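Local atomic coordinates of tripartite terminase subunit 3 (PDB entry 3N4P), a protein that probably cleaves viral DNA through this nuclease domain and, as part of the tripartite terminase motor, packages the herpesvirus genome into empty capsids. Residues Cys116-His119 and Met120-Val124; Glu223-Leu226 and Glu227-Asn231. One frame throughout, in Å; residues are numbered along the deposited sequence.

Contact 1 of 2, residues Cys116-His119 and Met120-Val124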
loop_
_atom_site.group_PDB
_atom_site.type_symbol
_atom_site.label_atom_id
_atom_site.label_comp_id
_atom_site.label_asym_id
_atom_site.label_seq_id
_atom_site.Cartn_x
_atom_site.Cartn_y
_atom_site.Cartn_z
ATOM N N CYS B 116 2.270 -12.585 -24.715
ATOM C CA CYS B 116 1.807 -11.582 -23.807
ATOM C C CYS B 116 2.029 -12.114 -22.359
ATOM O O CYS B 116 2.362 -11.343 -21.396
ATOM C CB CYS B 116 0.366 -11.268 -24.104
ATOM S SG CYS B 116 -0.536 -10.784 -22.642
ATOM N N ALA B 117 1.930 -13.436 -22.189
ATOM C CA ALA B 117 2.190 -14.028 -20.853
ATOM C C ALA B 117 3.683 -13.902 -20.520
ATOM O O ALA B 117 4.069 -13.532 -19.408
ATOM C CB ALA B 117 1.733 -15.442 -20.805
ATOM N N ALA B 118 4.509 -14.195 -21.506
ATOM C CA ALA B 118 5.916 -14.200 -21.329
ATOM C C ALA B 118 6.469 -12.816 -21.084
ATOM O O ALA B 118 7.372 -12.672 -20.277
ATOM C CB ALA B 118 6.626 -14.807 -22.625
ATOM N N HIS B 119 6.033 -11.832 -21.866
ATOM C CA HIS B 119 6.445 -10.458 -21.667
ATOM C C HIS B 119 6.108 -9.982 -20.236
ATOM O O HIS B 119 6.930 -9.331 -19.548
ATOM C CB HIS B 119 5.699 -9.631 -22.699
ATOM C CG HIS B 119 6.172 -8.233 -22.824
ATOM N ND1 HIS B 119 7.423 -7.825 -22.401
ATOM C CD2 HIS B 119 5.563 -7.132 -23.323
ATOM C CE1 HIS B 119 7.567 -6.531 -22.650
ATOM N NE2 HIS B 119 6.455 -6.088 -23.210
ATOM N N MET B 120 4.941 -10.330 -19.725
ATOM C CA MET B 120 4.655 -9.915 -18.346
ATOM C C MET B 120 5.641 -10.570 -17.348
ATOM O O MET B 120 6.143 -9.895 -16.444
ATOM C CB MET B 120 3.253 -10.300 -17.949
ATOM C CG MET B 120 3.009 -10.210 -16.364
ATOM S SD MET B 120 1.624 -11.227 -15.862
ATOM C CE MET B 120 2.281 -12.883 -15.785
ATOM N N ILE B 121 5.848 -11.879 -17.470
ATOM C CA ILE B 121 6.775 -12.655 -16.622
ATOM C C ILE B 121 8.230 -12.127 -16.596
ATOM O O ILE B 121 8.804 -12.011 -15.507
ATOM C CB ILE B 121 6.788 -14.149 -17.072
ATOM C CG1 ILE B 121 5.473 -14.830 -16.629
ATOM C CG2 ILE B 121 8.047 -14.927 -16.532
ATOM C CD1 ILE B 121 5.185 -16.060 -17.664
ATOM N N ILE B 122 8.783 -11.821 -17.762
ATOM C CA ILE B 122 10.105 -11.237 -17.898
ATOM C C ILE B 122 10.179 -9.878 -17.194
ATOM O O ILE B 122 11.146 -9.624 -16.470
ATOM C CB ILE B 122 10.506 -11.172 -19.383
ATOM C CG1 ILE B 122 10.601 -12.592 -19.980
ATOM C CG2 ILE B 122 11.859 -10.352 -19.679
ATOM C CD1 ILE B 122 10.305 -12.495 -21.582
ATOM N N SER B 123 9.170 -9.005 -17.342
ATOM C CA SER B 123 9.239 -7.736 -16.618
ATOM C C SER B 123 9.189 -7.965 -15.109
ATOM O O SER B 123 9.861 -7.264 -14.375
ATOM C CB SER B 123 8.105 -6.799 -17.003
ATOM O OG SER B 123 8.214 -6.545 -18.405
ATOM N N VAL B 124 8.346 -8.891 -14.661
ATOM C CA VAL B 124 8.224 -9.174 -13.266
ATOM C C VAL B 124 9.546 -9.697 -12.720
ATOM O O VAL B 124 9.953 -9.255 -11.636
ATOM C CB VAL B 124 7.158 -10.188 -12.973
ATOM C CG1 VAL B 124 7.246 -10.688 -11.444
ATOM C CG2 VAL B 124 5.773 -9.614 -13.221
#

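Contact 2 of 2, residues Glu223-Leu226 and Glu227-Asn231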
loop_
_atom_site.group_PDB
_atom_site.type_symbol
_atom_site.label_atom_id
_atom_site.label_comp_id
_atom_site.label_asym_id
_atom_site.label_seq_id
_atom_site.Cartn_x
_atom_site.Cartn_y
_atom_site.Cartn_z
ATOM N N GLU B 223 -7.932 -1.243 -10.016
ATOM C CA GLU B 223 -9.354 -0.745 -10.120
ATOM C C GLU B 223 -10.189 -1.601 -11.083
ATOM O O GLU B 223 -11.334 -1.977 -10.787
ATOM C CB GLU B 223 -9.398 0.729 -10.528
ATOM C CG GLU B 223 -10.800 1.303 -10.901
ATOM C CD GLU B 223 -10.952 2.850 -10.646
ATOM O OE1 GLU B 223 -10.170 3.671 -11.230
ATOM O OE2 GLU B 223 -11.897 3.237 -9.889
ATOM N N TYR B 224 -9.574 -2.013 -12.189
ATOM C CA TYR B 224 -10.162 -2.948 -13.113
ATOM C C TYR B 224 -10.452 -4.318 -12.456
ATOM O O TYR B 224 -11.522 -4.888 -12.665
ATOM C CB TYR B 224 -9.169 -3.141 -14.255
ATOM C CG TYR B 224 -9.682 -4.001 -15.368
ATOM C CD1 TYR B 224 -9.205 -5.297 -15.544
ATOM C CD2 TYR B 224 -10.649 -3.509 -16.288
ATOM C CE1 TYR B 224 -9.672 -6.100 -16.589
ATOM C CE2 TYR B 224 -11.135 -4.318 -17.332
ATOM C CZ TYR B 224 -10.629 -5.594 -17.485
ATOM O OH TYR B 224 -11.084 -6.368 -18.529
ATOM N N LEU B 225 -9.469 -4.860 -11.736
ATOM C CA LEU B 225 -9.584 -6.103 -11.032
ATOM C C LEU B 225 -10.667 -5.974 -9.895
ATOM O O LEU B 225 -11.471 -6.878 -9.707
ATOM C CB LEU B 225 -8.219 -6.544 -10.446
ATOM C CG LEU B 225 -8.255 -7.808 -9.573
ATOM C CD1 LEU B 225 -8.466 -9.014 -10.444
ATOM C CD2 LEU B 225 -6.966 -8.038 -8.763
ATOM N N LEU B 226 -10.724 -4.851 -9.190
ATOM C CA LEU B 226 -11.812 -4.637 -8.240
ATOM C C LEU B 226 -13.224 -4.680 -8.851
ATOM O O LEU B 226 -14.186 -5.160 -8.206
ATOM C CB LEU B 226 -11.664 -3.310 -7.575
ATOM C CG LEU B 226 -11.221 -3.106 -6.116
ATOM C CD1 LEU B 226 -11.552 -4.306 -5.128
ATOM C CD2 LEU B 226 -9.792 -2.621 -5.942
ATOM N N GLU B 227 -13.392 -4.148 -10.065
ATOM C CA GLU B 227 -14.687 -4.246 -10.741
ATOM C C GLU B 227 -15.143 -5.707 -10.870
ATOM O O GLU B 227 -16.314 -6.036 -10.655
ATOM C CB GLU B 227 -14.691 -3.532 -12.132
ATOM C CG GLU B 227 -15.088 -2.061 -12.050
ATOM C CD GLU B 227 -14.239 -1.071 -12.965
ATOM O OE1 GLU B 227 -14.067 0.123 -12.569
ATOM O OE2 GLU B 227 -13.756 -1.440 -14.067
ATOM N N GLN B 228 -14.198 -6.567 -11.208
ATOM C CA GLN B 228 -14.461 -8.011 -11.257
ATOM C C GLN B 228 -14.704 -8.661 -9.890
ATOM O O GLN B 228 -15.536 -9.546 -9.770
ATOM C CB GLN B 228 -13.369 -8.717 -12.039
ATOM C CG GLN B 228 -13.358 -8.233 -13.498
ATOM C CD GLN B 228 -12.464 -9.097 -14.448
ATOM O OE1 GLN B 228 -12.127 -10.260 -14.152
ATOM N NE2 GLN B 228 -12.110 -8.529 -15.607
ATOM N N ILE B 229 -14.016 -8.189 -8.862
ATOM C CA ILE B 229 -14.111 -8.805 -7.538
ATOM C C ILE B 229 -15.517 -8.592 -7.031
ATOM O O ILE B 229 -16.051 -9.448 -6.367
ATOM C CB ILE B 229 -13.040 -8.249 -6.549
ATOM C CG1 ILE B 229 -11.700 -8.888 -6.868
ATOM C CG2 ILE B 229 -13.431 -8.456 -5.080
ATOM C CD1 ILE B 229 -10.492 -8.171 -6.369
ATOM N N GLN B 230 -16.128 -7.472 -7.415
ATOM C CA GLN B 230 -17.514 -7.164 -7.063
ATOM C C GLN B 230 -18.487 -8.122 -7.731
ATOM O O GLN B 230 -19.587 -8.302 -7.257
ATOM C CB GLN B 230 -17.841 -5.737 -7.507
ATOM C CG GLN B 230 -18.902 -5.113 -6.686
ATOM C CD GLN B 230 -18.474 -3.770 -6.112
ATOM O OE1 GLN B 230 -17.975 -2.878 -6.829
ATOM N NE2 GLN B 230 -18.658 -3.622 -4.808
ATOM N N ASN B 231 -18.087 -8.703 -8.860
ATOM C CA ASN B 231 -18.988 -9.563 -9.626
ATOM C C ASN B 231 -18.937 -11.025 -9.208
ATOM O O ASN B 231 -19.601 -11.866 -9.815
ATOM C CB ASN B 231 -18.693 -9.446 -11.130
ATOM C CG ASN B 231 -19.204 -8.140 -11.718
ATOM O OD1 ASN B 231 -20.318 -7.704 -11.393
ATOM N ND2 ASN B 231 -18.382 -7.489 -12.547
#

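Contact 1 of 2, residues Cys116-His119 and Met120-Val124
C116 O accepts the backbone N-H of M120, 3.2 Å from M120 N. The next bond up the helix is straighter: I121 N lies 3.1 Å from A117 O, with an N-H...O angle of 170°. The side chain of I121 folds back over the same carbonyl, and its CD1 comes to 3.3 Å from A117 O. A118 repeats the pattern. Its O takes the N-H of I122, and I122 CD1 also rests 3.2 Å from A118 O. Both isoleucines set CG1 beside their own backbone N (chi1 -63° in I122), which turns that branch back along the helix. A118 CB and I122 CD1 meet more loosely, at 4.5 Å. H119 O receives S123 N at 3.2 Å. S123 OG lies 3.3 Å from the same oxygen, but Y213 OH is hydrogen-bonded to this hydroxyl, so where its proton goes is not settled. The H119 ring stacks on Y213.

The small residues A117 and A118 face helix 144-161, together with I121 and I122. M120 lies on the sheet, against strands 80-88, 91-100 and 204-211. This is the regular i to i+4 ladder of an alpha-helix, here one packed between the central mixed beta-sheet and a neighbouring helix in the RNase H-like fold of terminase nuclease domains.

Contact 2 of 2, residues Glu223-Leu226 and Glu227-Asn231
The Y224 ring and the Q228 amide lie one turn apart, with their planes 62° to each other. Q228 NE2 approaches the ring obliquely, 3.6 Å from Y224 CE1. Beyond this pair, the ring meets that of H219, and the Y224 side chain also touches L257. These residues make up most of helix 221-229, an amphipathic helix with one apolar side, and run into the turn after it. Both flat groups are fixed from outside it. Y224 OH is hydrogen-bonded to H99 ND1, and Q228 OE1 accepts I258 N. Q228 thus grips the start of helix 256-267, next to D256, a predicted nuclease residue.

The carboxylates of E223 and E227 are turned 26° apart. E223 OE2 and E227 OE1 stay 4.6 Å from each other. A bound magnesium ion lies about 3 Å from the E223 side chain and may ease the repulsion of these like charges.

On the apolar side, L225 and L226 pack against F43 of helix 37-45. The backbone ladder is uneven. E227 N bonds to E223 O at 3.1 Å, whereas Q228 N to Y224 O is weak. I229 bridges both leucines through one methyl: its CD1 is 3.9 Å from L225 CG and 4.2 Å from L226 CD1.

In the fold
Contacts 1 and 2 are each one helix turn bonding to the next, but on different helices of the nuclease domain. Their centres are 22 Å apart and they do not touch. Strand 91-100 is a shared neighbour of both. Contact 1 has more of its residues buried. Apart from H119 and S123, its side chains are mostly small or apolar, and its polar links are mainly backbone bonds. Contact 2 lies farther from the chain centre. It divides between buried L225 and I229 and an exposed acidic side beside magnesium. The side chains of Q228 and A117 are each about 11 Å from that of D68, a magnesium ligand and predicted nuclease residue, but Q228 is also about 5 Å from D256.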